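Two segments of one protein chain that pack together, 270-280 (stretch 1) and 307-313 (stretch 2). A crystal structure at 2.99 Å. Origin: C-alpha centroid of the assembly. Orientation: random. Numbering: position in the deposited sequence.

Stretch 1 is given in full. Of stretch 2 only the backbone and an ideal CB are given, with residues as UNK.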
ATOM      1  N   ILE C 270       3.576   1.316  15.449  1.00 43.69           N
ATOM      2  CA  ILE C 270       2.659   1.731  14.386  1.00 44.54           C
ATOM      3  C   ILE C 270       3.144   1.357  12.985  1.00 52.81           C
ATOM      4  O   ILE C 270       2.398   0.763  12.205  1.00 64.49           O
ATOM      5  CB  ILE C 270       2.410   3.252  14.435  1.00 43.78           C
ATOM      6  CG1 ILE C 270       1.577   3.610  15.666  1.00 45.54           C
ATOM      7  CG2 ILE C 270       1.700   3.723  13.175  1.00 52.87           C
ATOM      8  CD1 ILE C 270       1.365   5.092  15.849  1.00 53.88           C
ATOM      9  N   PHE C 271       4.390   1.695  12.671  1.00 49.61           N
ATOM     10  CA  PHE C 271       4.953   1.396  11.358  1.00 49.61           C
ATOM     11  C   PHE C 271       5.055  -0.109  11.126  1.00 58.18           C
ATOM     12  O   PHE C 271       4.797  -0.595  10.024  1.00 60.08           O
ATOM     13  CB  PHE C 271       6.333   2.042  11.206  1.00 49.65           C
ATOM     14  CG  PHE C 271       6.900   1.961   9.812  1.00 51.91           C
ATOM     15  CD1 PHE C 271       7.571   0.825   9.381  1.00 41.93           C
ATOM     16  CD2 PHE C 271       6.772   3.027   8.937  1.00 51.79           C
ATOM     17  CE1 PHE C 271       8.094   0.753   8.105  1.00 38.17           C
ATOM     18  CE2 PHE C 271       7.295   2.960   7.658  1.00 49.46           C
ATOM     19  CZ  PHE C 271       7.957   1.821   7.243  1.00 42.56           C
ATOM     20  N   ALA C 272       5.428  -0.838  12.172  1.00 54.68           N
ATOM     21  CA  ALA C 272       5.706  -2.267  12.068  1.00 42.25           C
ATOM     22  C   ALA C 272       4.497  -3.085  11.618  1.00 52.03           C
ATOM     23  O   ALA C 272       4.648  -4.108  10.950  1.00 74.60           O
ATOM     24  CB  ALA C 272       6.221  -2.793  13.399  1.00 64.25           C
ATOM     25  N   ILE C 273       3.301  -2.634  11.982  1.00 48.03           N
ATOM     26  CA  ILE C 273       2.089  -3.400  11.702  1.00 45.49           C
ATOM     27  C   ILE C 273       1.270  -2.817  10.553  1.00 49.33           C
ATOM     28  O   ILE C 273       0.221  -3.353  10.199  1.00 50.94           O
ATOM     29  CB  ILE C 273       1.196  -3.500  12.958  1.00 40.88           C
ATOM     30  CG1 ILE C 273       1.034  -2.129  13.622  1.00 48.24           C
ATOM     31  CG2 ILE C 273       1.794  -4.478  13.952  1.00 52.25           C
ATOM     32  CD1 ILE C 273      -0.190  -1.353  13.177  1.00 57.14           C
ATOM     33  N   MET C 274       1.759  -1.727   9.970  1.00 44.45           N
ATOM     34  CA  MET C 274       1.032  -1.018   8.920  1.00 45.22           C
ATOM     35  C   MET C 274       0.815  -1.874   7.674  1.00 51.15           C
ATOM     36  O   MET C 274      -0.144  -1.671   6.930  1.00 60.90           O
ATOM     37  CB  MET C 274       1.778   0.262   8.540  1.00 46.02           C
ATOM     38  CG  MET C 274       0.906   1.318   7.888  1.00 56.18           C
ATOM     39  SD  MET C 274      -0.207   2.097   9.071  1.00 70.66           S
ATOM     40  CE  MET C 274      -1.779   1.781   8.290  1.00 45.00           C
ATOM     41  N   SER C 275       1.708  -2.835   7.455  1.00 58.93           N
ATOM     42  CA  SER C 275       1.678  -3.661   6.251  1.00 61.58           C
ATOM     43  C   SER C 275       0.460  -4.580   6.190  1.00 60.68           C
ATOM     44  O   SER C 275       0.073  -5.034   5.114  1.00 62.94           O
ATOM     45  CB  SER C 275       2.957  -4.496   6.155  1.00 65.64           C
ATOM     46  OG  SER C 275       3.087  -5.365   7.266  1.00 69.48           O
ATOM     47  N   ARG C 276      -0.143  -4.852   7.344  1.00 58.46           N
ATOM     48  CA  ARG C 276      -1.310  -5.725   7.402  1.00 54.24           C
ATOM     49  C   ARG C 276      -2.569  -4.946   7.773  1.00 40.97           C
ATOM     50  O   ARG C 276      -3.566  -5.530   8.195  1.00 50.65           O
ATOM     51  CB  ARG C 276      -1.081  -6.861   8.403  1.00 63.29           C
ATOM     52  CG  ARG C 276       0.240  -7.592   8.222  1.00 77.49           C
ATOM     53  CD  ARG C 276       0.273  -8.419   6.945  1.00 80.18           C
ATOM     54  NE  ARG C 276      -0.009  -9.830   7.197  1.00 95.71           N
ATOM     55  CZ  ARG C 276      -1.168 -10.423   6.928  1.00 87.34           C
ATOM     56  NH1 ARG C 276      -2.161  -9.731   6.388  1.00 80.70           N
ATOM     57  NH2 ARG C 276      -1.331 -11.713   7.192  1.00 78.46           N
ATOM     58  N   VAL C 277      -2.515  -3.628   7.616  1.00 41.37           N
ATOM     59  CA  VAL C 277      -3.659  -2.775   7.923  1.00 48.06           C
ATOM     60  C   VAL C 277      -4.371  -2.331   6.651  1.00 47.49           C
ATOM     61  O   VAL C 277      -3.740  -1.837   5.716  1.00 43.26           O
ATOM     62  CB  VAL C 277      -3.241  -1.525   8.725  1.00 43.62           C
ATOM     63  CG1 VAL C 277      -4.438  -0.613   8.947  1.00 50.06           C
ATOM     64  CG2 VAL C 277      -2.622  -1.924  10.053  1.00 41.06           C
ATOM     65  N   ASN C 278      -5.689  -2.508   6.625  1.00 47.68           N
ATOM     66  CA  ASN C 278      -6.497  -2.107   5.480  1.00 45.20           C
ATOM     67  C   ASN C 278      -6.824  -0.620   5.491  1.00 43.18           C
ATOM     68  O   ASN C 278      -6.688   0.062   4.475  1.00 51.51           O
ATOM     69  CB  ASN C 278      -7.796  -2.915   5.437  1.00 59.11           C
ATOM     70  CG  ASN C 278      -7.558  -4.388   5.180  1.00 67.67           C
ATOM     71  OD1 ASN C 278      -7.797  -5.227   6.048  1.00 59.22           O
ATOM     72  ND2 ASN C 278      -7.090  -4.712   3.981  1.00 70.70           N
ATOM     73  N   LYS C 279      -7.262  -0.123   6.642  1.00 55.71           N
ATOM     74  CA  LYS C 279      -7.723   1.256   6.753  1.00 48.47           C
ATOM     75  C   LYS C 279      -7.284   1.919   8.053  1.00 52.73           C
ATOM     76  O   LYS C 279      -7.220   1.276   9.101  1.00 57.34           O
ATOM     77  CB  LYS C 279      -9.250   1.315   6.647  1.00 54.16           C
ATOM     78  CG  LYS C 279      -9.803   0.975   5.274  1.00 80.86           C
ATOM     79  CD  LYS C 279     -11.295   0.689   5.335  1.00 64.64           C
ATOM     80  CE  LYS C 279     -11.869   0.474   3.945  1.00 88.71           C
ATOM     81  NZ  LYS C 279     -11.066  -0.501   3.156  1.00 84.02           N
ATOM     82  N   VAL C 280      -6.985   3.210   7.973  1.00 48.54           N
ATOM     83  CA  VAL C 280      -6.742   4.020   9.159  1.00 49.11           C
ATOM     84  C   VAL C 280      -7.972   4.868   9.453  1.00 49.14           C
ATOM     85  O   VAL C 280      -8.449   5.606   8.590  1.00 61.83           O
ATOM     86  CB  VAL C 280      -5.510   4.935   8.993  1.00 56.09           C
ATOM     87  CG1 VAL C 280      -5.607   6.144   9.912  1.00 54.45           C
ATOM     88  CG2 VAL C 280      -4.236   4.159   9.263  1.00 39.65           C
ATOM     89  N   UNK C 307       0.660   6.621   4.543  1.00 51.86           N
ATOM     90  CA  UNK C 307       0.995   7.067   3.195  1.00 56.41           C
ATOM     91  C   UNK C 307       2.095   6.197   2.600  1.00 49.36           C
ATOM     92  O   UNK C 307       2.086   5.891   1.407  1.00 42.49           O
ATOM     93  CB  UNK C 307       1.427   8.535   3.207  1.00 56.41           C
ATOM     94  N   UNK C 308       3.033   5.794   3.449  1.00 47.29           N
ATOM     95  CA  UNK C 308       4.177   4.996   3.026  1.00 49.15           C
ATOM     96  C   UNK C 308       3.755   3.595   2.599  1.00 49.98           C
ATOM     97  O   UNK C 308       4.329   3.019   1.675  1.00 57.39           O
ATOM     98  CB  UNK C 308       5.208   4.911   4.153  1.00 49.15           C
ATOM     99  N   UNK C 309       2.750   3.053   3.278  1.00 47.34           N
ATOM    100  CA  UNK C 309       2.261   1.710   2.984  1.00 37.91           C
ATOM    101  C   UNK C 309       1.041   1.751   2.070  1.00 45.98           C
ATOM    102  O   UNK C 309       0.382   0.732   1.859  1.00 67.89           O
ATOM    103  CB  UNK C 309       1.920   0.974   4.281  1.00 37.91           C
ATOM    104  N   UNK C 310       0.753   2.936   1.536  1.00 36.38           N
ATOM    105  CA  UNK C 310      -0.396   3.158   0.657  1.00 43.31           C
ATOM    106  C   UNK C 310      -1.710   2.737   1.312  1.00 41.87           C
ATOM    107  O   UNK C 310      -2.588   2.175   0.656  1.00 50.28           O
ATOM    108  CB  UNK C 310      -0.206   2.396  -0.656  1.00 43.31           C
ATOM    109  N   UNK C 311      -1.841   3.014   2.605  1.00 36.72           N
ATOM    110  CA  UNK C 311      -3.057   2.692   3.341  1.00 41.09           C
ATOM    111  C   UNK C 311      -3.943   3.928   3.490  1.00 54.47           C
ATOM    112  O   UNK C 311      -3.474   4.982   3.920  1.00 53.01           O
ATOM    113  CB  UNK C 311      -2.712   2.117   4.716  1.00 41.09           C
ATOM    114  N   UNK C 312      -5.230   3.799   3.124  1.00 53.56           N
ATOM    115  CA  UNK C 312      -6.204   4.895   3.206  1.00 51.04           C
ATOM    116  C   UNK C 312      -6.371   5.455   4.617  1.00 56.24           C
ATOM    117  O   UNK C 312      -6.416   4.696   5.586  1.00 55.63           O
ATOM    118  CB  UNK C 312      -7.563   4.414   2.693  1.00 51.04           C
ATOM    119  N   UNK C 313      -6.461   6.778   4.719  1.00 57.52           N
ATOM    120  CA  UNK C 313      -6.699   7.436   5.999  1.00 53.66           C
ATOM    121  C   UNK C 313      -8.102   8.032   6.036  1.00 57.85           C
ATOM    122  O   UNK C 313      -8.421   8.941   5.269  1.00 60.09           O
ATOM    123  CB  UNK C 313      -5.651   8.523   6.249  1.00 53.66           C
TER

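Position 307 lies in a helix that begins earlier in the chain, and its CA-to-CB bond points away from stretch 1, with nothing of that stretch within 5.5 Å of the ideal CB. Almost any helix-compatible side chain would serve, a long polar one included. The residue is Arg307, which makes no contact here.

At position 308, still helical, the bond points toward stretch 1, and the ideal CB lies 4.5 Å from Phe271 CE2. A flat or apolar group of moderate size would suit the flank of that ring. The residue is His308, whose ND1 comes to 3.6 Å from Phe271 CZ; the two rings meet obliquely, their planes at 41°.

Position 309 is the first to leave helical angles, and its bond also points toward stretch 1. The ideal CB is 3.8 Å from Met274 CG, and beyond it a cleft opens between the Phe271 ring and the start of Ser275. An aromatic ring or a long, flexible apolar chain could fill it. His309, with chi1 in the m well, lays its ring there. Its edge is directed at the face of Phe271 (NE2 to CZ 3.3 Å, planes at 81°), while one of its own faces receives Met274 CB, 3.5 Å from the centroid of the His309 ring in a CH-pi contact. One ring thus uses both edge and face. Ser275 N lies 3.4 Å from His309 ND1, but the angle is too poor for a hydrogen bond.

Position 310 has phi/psi of 56/39, a left-handed conformation that favours glycine, with asparagine also well tolerated. Its CB is out of reach of stretch 1. Ala310 occupies it and makes no contact with stretch 1; it tolerates the left-handed angles although, unlike glycine, it carries a CB.

Position 311 turns back toward stretch 1, extended at -100/129. The ideal CB is 3.7 Å from Met274 CE and 4.2 Å from Val277 O, so a compact beta-branched residue, valine or threonine, fits the confined space. Thr311 places CG2 3.6 Å from Met274 CE and 3.3 Å from Asn278 O.

Position 312, at -59/138, suits proline, and its nitrogen has no hydrogen-bonding partner in stretch 1. Its CB points sideways, so other residues could fit. Pro312 sets CD 3.3 Å from Asn278 O, while its carbonyl O accepts a hydrogen bond from Val280 N (2.9 Å).

Position 313 forms a parallel bridge with Val280, its CB on the same face of the sheet as that side chain. A beta-branched aliphatic suits both strand and neighbour. Val313 brings CG1 to 4.1 Å from Val280 CG1.

Stretch 2 307-313: RHHATPV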
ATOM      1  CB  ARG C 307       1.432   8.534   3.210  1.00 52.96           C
ATOM      2  CG  ARG C 307       1.809   9.097   1.848  1.00 53.96           C
ATOM      3  CD  ARG C 307       0.622   9.099   0.899  1.00 81.80           C
ATOM      4  NE  ARG C 307      -0.577   9.646   1.529  1.00 83.44           N
ATOM      5  CZ  ARG C 307      -1.708   9.909   0.883  1.00 75.06           C
ATOM      6  NH1 ARG C 307      -1.800   9.682  -0.421  1.00 70.04           N
ATOM      7  NH2 ARG C 307      -2.749  10.403   1.540  1.00 71.73           N
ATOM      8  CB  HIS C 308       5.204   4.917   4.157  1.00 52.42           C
ATOM      9  CG  HIS C 308       6.540   4.398   3.727  1.00 59.84           C
ATOM     10  ND1 HIS C 308       6.965   3.116   4.007  1.00 56.45           N
ATOM     11  CD2 HIS C 308       7.550   4.989   3.047  1.00 51.51           C
ATOM     12  CE1 HIS C 308       8.178   2.940   3.514  1.00 59.81           C
ATOM     13  NE2 HIS C 308       8.556   4.062   2.928  1.00 65.81           N
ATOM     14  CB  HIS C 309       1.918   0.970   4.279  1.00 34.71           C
ATOM     15  CG  HIS C 309       3.103   0.690   5.150  1.00 39.92           C
ATOM     16  ND1 HIS C 309       3.404  -0.572   5.614  1.00 47.92           N
ATOM     17  CD2 HIS C 309       4.062   1.511   5.643  1.00 42.18           C
ATOM     18  CE1 HIS C 309       4.496  -0.517   6.356  1.00 35.73           C
ATOM     19  NE2 HIS C 309       4.915   0.734   6.389  1.00 48.69           N
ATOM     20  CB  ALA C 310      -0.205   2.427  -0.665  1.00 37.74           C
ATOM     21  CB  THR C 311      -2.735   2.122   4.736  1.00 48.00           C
ATOM     22  OG1 THR C 311      -1.922   0.950   4.599  1.00 63.78           O
ATOM     23  CG2 THR C 311      -4.015   1.760   5.479  1.00 44.64           C
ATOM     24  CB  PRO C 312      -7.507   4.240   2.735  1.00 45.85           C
ATOM     25  CG  PRO C 312      -7.070   3.105   1.883  1.00 44.97           C
ATOM     26  CD  PRO C 312      -5.812   2.593   2.512  1.00 50.95           C
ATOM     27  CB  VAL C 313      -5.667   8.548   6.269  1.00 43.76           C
ATOM     28  CG1 VAL C 313      -6.070   9.369   7.486  1.00 48.39           C
ATOM     29  CG2 VAL C 313      -4.282   7.953   6.455  1.00 51.95           C
TER
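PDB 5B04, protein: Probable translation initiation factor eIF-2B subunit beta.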